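PDB 4XG1: diaminopimelate decarboxylase from Psychromonas ingrahamii, which probably catalyses the pyridoxal-phosphate-dependent decarboxylation of meso-diaminopimelate to L-lysine, the last step of lysine biosynthesis. Local coordinates for residues B[311-314]-B[315-319]; B[82-85]-B[86-90]; B[66-69]-B[70-74]. All coordinates share one frame; numbering follows the deposited sequence.

Interaction 1: residues B[311-314]-B[315-319]; sequences LIRP and ALYSA. With LLP ((2S)-2-amino-6-[[3-hydroxy-2-methyl-5-(phosphonooxymethyl)pyridin-4-yl]methylideneamino]hexanoic acid), chain T.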
loop_
_atom_site.group_PDB
_atom_site.type_symbol
_atom_site.label_atom_id
_atom_site.label_comp_id
_atom_site.label_asym_id
_atom_site.label_seq_id
_atom_site.Cartn_x
_atom_site.Cartn_y
_atom_site.Cartn_z
ATOM N N LEU B 311 5.759 5.957 -0.014
ATOM C CA LEU B 311 6.682 5.031 -0.649
ATOM C C LEU B 311 6.837 3.823 0.190
ATOM O O LEU B 311 7.467 3.853 1.270
ATOM C CB LEU B 311 8.062 5.675 -0.830
ATOM C CG LEU B 311 9.165 4.794 -1.421
ATOM C CD1 LEU B 311 8.924 4.518 -2.886
ATOM C CD2 LEU B 311 10.505 5.473 -1.287
ATOM N N ILE B 312 6.308 2.706 -0.293
ATOM C CA ILE B 312 6.262 1.502 0.549
ATOM C C ILE B 312 7.418 0.523 0.325
ATOM O O ILE B 312 7.569 -0.454 1.057
ATOM C CB ILE B 312 4.911 0.800 0.408
ATOM C CG1 ILE B 312 4.641 -0.080 1.645
ATOM C CG2 ILE B 312 4.882 -0.047 -0.843
ATOM C CD1 ILE B 312 3.220 -0.536 1.794
ATOM N N ARG B 313 8.227 0.775 -0.685
ATOM C CA ARG B 313 9.181 -0.246 -1.154
ATOM C C ARG B 313 10.161 -0.642 -0.051
ATOM O O ARG B 313 10.401 -1.826 0.163
ATOM C CB ARG B 313 9.912 0.176 -2.426
ATOM C CG ARG B 313 9.004 0.709 -3.524
ATOM C CD ARG B 313 9.601 0.627 -4.933
ATOM N NE ARG B 313 10.044 -0.743 -5.222
ATOM C CZ ARG B 313 11.301 -1.190 -5.189
ATOM N NH1 ARG B 313 12.308 -0.382 -4.884
ATOM N NH2 ARG B 313 11.546 -2.460 -5.486
ATOM N N PRO B 314 10.706 0.330 0.679
ATOM C CA PRO B 314 11.595 -0.051 1.754
ATOM C C PRO B 314 10.925 -0.896 2.824
ATOM O O PRO B 314 11.466 -1.931 3.229
ATOM C CB PRO B 314 12.053 1.306 2.326
ATOM C CG PRO B 314 11.924 2.254 1.175
ATOM C CD PRO B 314 10.658 1.792 0.504
ATOM N N ALA B 315 9.759 -0.498 3.276
ATOM C CA ALA B 315 9.034 -1.311 4.280
ATOM C C ALA B 315 8.578 -2.659 3.771
ATOM O O ALA B 315 8.647 -3.649 4.459
ATOM C CB ALA B 315 7.822 -0.553 4.761
ATOM N N LEU B 316 8.141 -2.725 2.539
ATOM C CA LEU B 316 7.535 -3.954 2.062
ATOM C C LEU B 316 8.573 -4.953 1.559
ATOM O O LEU B 316 8.365 -6.165 1.666
ATOM C CB LEU B 316 6.510 -3.669 0.974
ATOM C CG LEU B 316 5.847 -4.917 0.386
ATOM C CD1 LEU B 316 5.140 -5.739 1.468
ATOM C CD2 LEU B 316 4.847 -4.479 -0.679
ATOM N N TYR B 317 9.664 -4.450 0.979
ATOM C CA TYR B 317 10.647 -5.324 0.366
ATOM C C TYR B 317 12.050 -5.186 0.959
ATOM O O TYR B 317 12.956 -5.810 0.465
ATOM C CB TYR B 317 10.752 -5.002 -1.104
ATOM C CG TYR B 317 9.443 -4.934 -1.857
ATOM C CD1 TYR B 317 8.735 -6.076 -2.168
ATOM C CD2 TYR B 317 8.973 -3.747 -2.354
ATOM C CE1 TYR B 317 7.582 -6.000 -2.903
ATOM C CE2 TYR B 317 7.809 -3.674 -3.089
ATOM C CZ TYR B 317 7.135 -4.792 -3.367
ATOM O OH TYR B 317 5.960 -4.689 -4.063
ATOM N N SER B 318 12.232 -4.332 1.961
ATOM C CA SER B 318 13.595 -3.878 2.344
ATOM C C SER B 318 14.359 -3.351 1.152
ATOM O O SER B 318 15.547 -3.597 1.021
ATOM C CB SER B 318 14.425 -5.002 2.986
ATOM O OG SER B 318 13.707 -5.609 4.069
ATOM N N ALA B 319 13.682 -2.642 0.270
ATOM C CA ALA B 319 14.371 -2.088 -0.852
ATOM C C ALA B 319 15.301 -1.026 -0.372
ATOM O O ALA B 319 15.003 -0.297 0.597
ATOM C CB ALA B 319 13.378 -1.501 -1.854
HETATM N N1 LLP T . 4.272 -7.671 -17.139
HETATM C C2 LLP T . 3.669 -8.383 -16.180
HETATM C "C2'" LLP T . 2.693 -9.463 -16.571
HETATM C C3 LLP T . 3.974 -8.052 -14.775
HETATM O O3 LLP T . 3.413 -8.762 -13.769
HETATM C C4 LLP T . 4.936 -6.985 -14.479
HETATM C "C4'" LLP T . 5.338 -6.600 -13.090
HETATM C C5 LLP T . 5.537 -6.273 -15.626
HETATM C C6 LLP T . 5.147 -6.655 -16.902
HETATM C "C5'" LLP T . 6.518 -5.145 -15.461
HETATM O OP4 LLP T . 7.661 -5.519 -14.799
HETATM P P LLP T . 8.905 -4.538 -14.557
HETATM O OP1 LLP T . 8.266 -3.262 -14.028
HETATM O OP2 LLP T . 9.910 -5.286 -13.650
HETATM O OP3 LLP T . 9.685 -4.430 -15.881
HETATM N N LLP T . 5.867 -3.752 -6.547
HETATM C CA LLP T . 7.176 -4.404 -6.961
HETATM C CB LLP T . 7.233 -4.616 -8.470
HETATM C CG LLP T . 6.830 -5.989 -8.972
HETATM C CD LLP T . 5.851 -5.920 -10.122
HETATM C CE LLP T . 5.646 -7.319 -10.733
HETATM N NZ LLP T . 4.879 -7.426 -11.991
HETATM C C LLP T . 8.310 -3.472 -6.609
HETATM O O LLP T . 8.106 -2.354 -6.170
HETATM O OXT LLP T . 9.481 -3.782 -6.760
HETATM O O HOH W 1 8.644 2.210 3.049
#
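Arg313 and Tyr317, one helical turn apart, present two flat groups to the carboxylate and amine of the bound lysine-pyridoxal adduct, LLP. The carboxylate lies at the edge of the Arg313 guanidinium, close to its plane, and takes two bonds, a nearly straight one from NE to LLP O (2.7 Å, 169° at the hydrogen) and a more bent one from NH2 to LLP OXT (2.8 Å). LLP OXT lies over one face of the Tyr317 ring and Leu316 CG over the centre of the opposite face, 3.8 Å from its plane. At the rim, Tyr317 OH accepts a 2.7 Å bond from LLP N and has a second partner in Glu349 of the second subunit. The bend at chi3 (53°) turns the guanidinium edge toward the carboxylate. Ala319 CB approaches that group obliquely, 3.4 Å from NH1. This is probably where the substrate's amino-acid end is held in this class-II decarboxylase; the short helix 313-317 carries it at the dimer interface. Its backbone is tied by Leu316 N to Ile312 O and by Tyr317 N to Arg313 O, both 2.8 Å. Ser318 leaves the helix with positive phi, and Ala319 N returns a weak bond to Arg313 O. Toward the second subunit, whose Ile312 packs on its counterpart here, Ile312 CG1 lies 4.1 Å from Leu316 CB, while a water bridges Leu311 O and Ala315 N.

Interaction 2: residues B[82-85]-B[86-90]; sequences VSVG and ELMRV. With SCN (thiocyanate ion), chain E.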
loop_
_atom_site.group_PDB
_atom_site.type_symbol
_atom_site.label_atom_id
_atom_site.label_comp_id
_atom_site.label_asym_id
_atom_site.label_seq_id
_atom_site.Cartn_x
_atom_site.Cartn_y
_atom_site.Cartn_z
ATOM N N VAL B 82 -3.476 -4.295 -16.278
ATOM C CA VAL B 82 -3.948 -5.376 -15.422
ATOM C C VAL B 82 -5.320 -5.180 -14.840
ATOM O O VAL B 82 -5.757 -6.001 -14.029
ATOM C CB VAL B 82 -2.970 -5.652 -14.255
ATOM C CG1 VAL B 82 -1.620 -6.082 -14.822
ATOM C CG2 VAL B 82 -2.805 -4.415 -13.384
ATOM N N SER B 83 -6.035 -4.152 -15.263
ATOM C CA SER B 83 -7.373 -3.910 -14.724
ATOM C C SER B 83 -8.132 -3.001 -15.629
ATOM O O SER B 83 -7.541 -2.322 -16.464
ATOM C CB SER B 83 -7.305 -3.272 -13.328
ATOM O OG SER B 83 -6.787 -1.959 -13.392
ATOM N N VAL B 84 -9.435 -2.945 -15.433
ATOM C CA VAL B 84 -10.242 -1.995 -16.152
ATOM C C VAL B 84 -9.892 -0.559 -15.747
ATOM O O VAL B 84 -10.029 0.365 -16.510
ATOM C CB VAL B 84 -11.762 -2.273 -15.954
ATOM C CG1 VAL B 84 -12.180 -2.154 -14.487
ATOM C CG2 VAL B 84 -12.591 -1.297 -16.809
ATOM N N GLY B 85 -9.461 -0.371 -14.521
ATOM C CA GLY B 85 -8.999 0.932 -14.077
ATOM C C GLY B 85 -7.868 1.369 -14.963
ATOM O O GLY B 85 -7.807 2.542 -15.370
ATOM N N GLU B 86 -6.947 0.438 -15.261
ATOM C CA GLU B 86 -5.790 0.774 -16.102
ATOM C C GLU B 86 -6.218 0.985 -17.529
ATOM O O GLU B 86 -5.691 1.858 -18.204
ATOM C CB GLU B 86 -4.660 -0.254 -15.981
ATOM C CG GLU B 86 -3.971 -0.177 -14.617
ATOM C CD GLU B 86 -2.685 -0.975 -14.514
ATOM O OE1 GLU B 86 -2.412 -1.801 -15.418
ATOM O OE2 GLU B 86 -1.929 -0.787 -13.529
ATOM N N LEU B 87 -7.168 0.195 -17.983
ATOM C CA LEU B 87 -7.709 0.369 -19.318
ATOM C C LEU B 87 -8.222 1.795 -19.486
ATOM O O LEU B 87 -7.872 2.471 -20.457
ATOM C CB LEU B 87 -8.848 -0.618 -19.575
ATOM C CG LEU B 87 -9.676 -0.421 -20.857
ATOM C CD1 LEU B 87 -8.811 -0.518 -22.097
ATOM C CD2 LEU B 87 -10.800 -1.431 -20.939
ATOM N N MET B 88 -9.029 2.249 -18.527
ATOM C CA MET B 88 -9.620 3.605 -18.599
ATOM C C MET B 88 -8.574 4.684 -18.464
ATOM O O MET B 88 -8.679 5.726 -19.092
ATOM C CB MET B 88 -10.719 3.776 -17.549
ATOM C CG MET B 88 -11.909 2.819 -17.753
ATOM S SD MET B 88 -12.513 2.861 -19.470
ATOM C CE MET B 88 -12.924 1.146 -19.760
ATOM N N ARG B 89 -7.559 4.444 -17.659
ATOM C CA ARG B 89 -6.475 5.401 -17.543
ATOM C C ARG B 89 -5.802 5.589 -18.891
ATOM O O ARG B 89 -5.576 6.701 -19.340
ATOM C CB ARG B 89 -5.418 4.939 -16.528
ATOM C CG ARG B 89 -5.729 5.296 -15.087
ATOM C CD ARG B 89 -4.638 4.825 -14.130
ATOM N NE ARG B 89 -4.795 5.398 -12.806
ATOM C CZ ARG B 89 -4.511 6.658 -12.487
ATOM N NH1 ARG B 89 -3.983 7.509 -13.379
ATOM N NH2 ARG B 89 -4.743 7.111 -11.265
ATOM N N VAL B 90 -5.497 4.483 -19.551
ATOM C CA VAL B 90 -4.832 4.555 -20.840
ATOM C C VAL B 90 -5.671 5.250 -21.927
ATOM O O VAL B 90 -5.162 6.049 -22.692
ATOM C CB VAL B 90 -4.444 3.165 -21.321
ATOM C CG1 VAL B 90 -4.105 3.199 -22.817
ATOM C CG2 VAL B 90 -3.241 2.676 -20.540
HETATM S S SCN E . -2.663 3.945 -9.429
HETATM C C SCN E . -4.144 4.186 -9.487
HETATM N N SCN E . -5.289 4.354 -9.540
#
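The N-terminus of helix 84-92, beside the predicted cofactor lysine Lys61, is capped by Ser83. Its OG, turned between the backbone N and the carbonyl carbon (chi1 68°), accepts from Glu86 N at 3.0 Å. The same oxygen bonds to the backbone of Asn385 in the second subunit, so the cap is shared with the dimer interface. The Glu86 side chain also reaches back past the cap: its extended chain brings OE1 2.8 Å from Val82 N, which meets it from above the carboxylate plane. Val82 CG2 packs against the same carboxylate, 3.3 Å from OE1. The helix belongs to a beta-alpha-beta unit of the TIM-barrel domain, between strands 78-81 and 100-102. Leu87 N to Ser83 O, Met88 N to Val84 O and Arg89 N to Gly85 O form its first regular bonds. Farther along, the bent Met88 chain lays CE 3.8 Å from Val84 CG2, and Trp413 of the second subunit packs on this methionine. At the edge of the Arg89 guanidinium, NE and NH2 make weak bonds to the nitrogen of a thiocyanate ion, probably from the crystallisation liquor, the nearer 3.3 Å from NH2, while NH1 forms a salt bridge to Glu416 of the second subunit.

Interaction 3: residues B[66-69]-B[70-74]; sequences LAVL and NLMAR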
loop_
_atom_site.group_PDB
_atom_site.type_symbol
_atom_site.label_atom_id
_atom_site.label_comp_id
_atom_site.label_asym_id
_atom_site.label_seq_id
_atom_site.Cartn_x
_atom_site.Cartn_y
_atom_site.Cartn_z
ATOM N N LEU B 66 -1.663 9.931 -15.581
ATOM C CA LEU B 66 -2.178 10.251 -16.906
ATOM C C LEU B 66 -1.133 10.977 -17.817
ATOM O O LEU B 66 -1.050 10.694 -18.980
ATOM C CB LEU B 66 -3.411 11.109 -16.818
ATOM C CG LEU B 66 -4.642 10.521 -16.169
ATOM C CD1 LEU B 66 -5.806 11.487 -16.360
ATOM C CD2 LEU B 66 -5.001 9.200 -16.724
ATOM N N ALA B 67 -0.366 11.883 -17.266
ATOM C CA ALA B 67 0.604 12.612 -18.025
ATOM C C ALA B 67 1.673 11.661 -18.470
ATOM O O ALA B 67 2.147 11.757 -19.578
ATOM C CB ALA B 67 1.229 13.744 -17.210
ATOM N N VAL B 68 2.070 10.759 -17.591
ATOM C CA VAL B 68 3.095 9.794 -17.907
ATOM C C VAL B 68 2.614 8.900 -19.026
ATOM O O VAL B 68 3.343 8.593 -19.946
ATOM C CB VAL B 68 3.441 8.958 -16.679
ATOM C CG1 VAL B 68 4.314 7.756 -17.049
ATOM C CG2 VAL B 68 4.174 9.832 -15.684
ATOM N N LEU B 69 1.392 8.454 -18.933
ATOM C CA LEU B 69 0.875 7.548 -19.920
ATOM C C LEU B 69 0.838 8.284 -21.233
ATOM O O LEU B 69 1.066 7.708 -22.290
ATOM C CB LEU B 69 -0.536 7.084 -19.552
ATOM C CG LEU B 69 -0.569 6.144 -18.358
ATOM C CD1 LEU B 69 -1.973 5.591 -18.133
ATOM C CD2 LEU B 69 0.448 5.006 -18.502
ATOM N N ASN B 70 0.485 9.555 -21.150
ATOM C CA ASN B 70 0.307 10.362 -22.327
ATOM C C ASN B 70 1.610 10.539 -23.049
ATOM O O ASN B 70 1.647 10.478 -24.259
ATOM C CB ASN B 70 -0.273 11.718 -21.947
ATOM C CG ASN B 70 -0.437 12.629 -23.155
ATOM O OD1 ASN B 70 0.351 13.533 -23.333
ATOM N ND2 ASN B 70 -1.444 12.354 -23.995
ATOM N N LEU B 71 2.693 10.711 -22.313
ATOM C CA LEU B 71 3.993 10.766 -22.951
ATOM C C LEU B 71 4.230 9.524 -23.801
ATOM O O LEU B 71 4.677 9.635 -24.943
ATOM C CB LEU B 71 5.106 10.877 -21.935
ATOM C CG LEU B 71 5.188 12.176 -21.153
ATOM C CD1 LEU B 71 6.435 12.141 -20.267
ATOM C CD2 LEU B 71 5.230 13.378 -22.081
ATOM N N MET B 72 3.937 8.353 -23.255
ATOM C CA MET B 72 4.116 7.149 -24.014
ATOM C C MET B 72 3.200 7.170 -25.240
ATOM O O MET B 72 3.615 6.762 -26.332
ATOM C CB MET B 72 3.750 5.892 -23.223
ATOM C CG MET B 72 4.393 5.722 -21.882
ATOM S SD MET B 72 6.175 5.700 -21.848
ATOM C CE MET B 72 6.306 5.809 -20.083
ATOM N N ALA B 73 1.941 7.539 -25.035
ATOM C CA ALA B 73 0.939 7.488 -26.091
ATOM C C ALA B 73 1.361 8.356 -27.307
ATOM O O ALA B 73 1.174 7.961 -28.453
ATOM C CB ALA B 73 -0.400 7.930 -25.577
ATOM N N ARG B 74 1.993 9.488 -27.036
ATOM C CA ARG B 74 2.497 10.370 -28.074
ATOM C C ARG B 74 3.613 9.739 -28.881
ATOM O O ARG B 74 3.697 9.958 -30.103
ATOM C CB ARG B 74 3.001 11.689 -27.488
ATOM C CG ARG B 74 1.867 12.599 -27.086
ATOM C CD ARG B 74 2.329 13.818 -26.338
ATOM N NE ARG B 74 3.286 14.555 -27.137
ATOM C CZ ARG B 74 2.938 15.362 -28.141
ATOM N NH1 ARG B 74 1.641 15.554 -28.485
ATOM N NH2 ARG B 74 3.900 15.996 -28.793
HETATM O O HOH W 2 1.435 14.317 -20.942
#
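With chi1 at -52° and chi2 at -58°, the Met72 chain bends back along the helix and sets its CE 4.1 Å from Val68 CG1, the two side chains running alongside each other. On another side of the helix, Asn70 sets CG anti to its backbone N (chi1 178°), and OD1 takes a 2.7 Å bond from a water that also donates to Ala67 O at 3.0 Å. Ala67 O therefore has two partners, that water and Leu71 N. The amide's other end is held as well, ND2 donating to Ala93 O. Closer in, Asn70 CB rests 3.2 Å from Leu66 O, which accepts the backbone bond from Asn70 N at 2.9 Å. Leu71 N to Ala67 O and Ala73 N to Leu69 O continue the alpha-helical pattern, whereas Met72 N to Val68 O is weak at 3.4 Å. Helix 66-74 is the crossover of a beta-alpha-beta unit in the TIM barrel, linking strands 54-59 and 78-81. Leu71 and Met72 pack on helix 35-49, Leu69 meets Phe79 of strand 78-81 and Val90 of helix 84-92, and Leu66 touches Ile418 of the second subunit.

In the fold
Along the chain interaction 3 comes first, then interaction 2, then interaction 1. Interactions 3 and 2 occupy successive helices of the TIM barrel, 66-74 and 84-92, joined through strand 78-81. Their centres are about 14 Å apart, and they touch where Leu69 CD1 packs 3.9 Å from Arg89 CB. Interaction 1 sits on helix 313-317, which follows the barrel; its centre is about 25 Å from that of interaction 2 and about 27 Å from that of interaction 3, across the chain's centre from the latter. All three reach the second subunit, so the homodimer interface runs past the barrel helices and the LLP pocket, probably that of the substrate, which takes Glu349 from the partner chain.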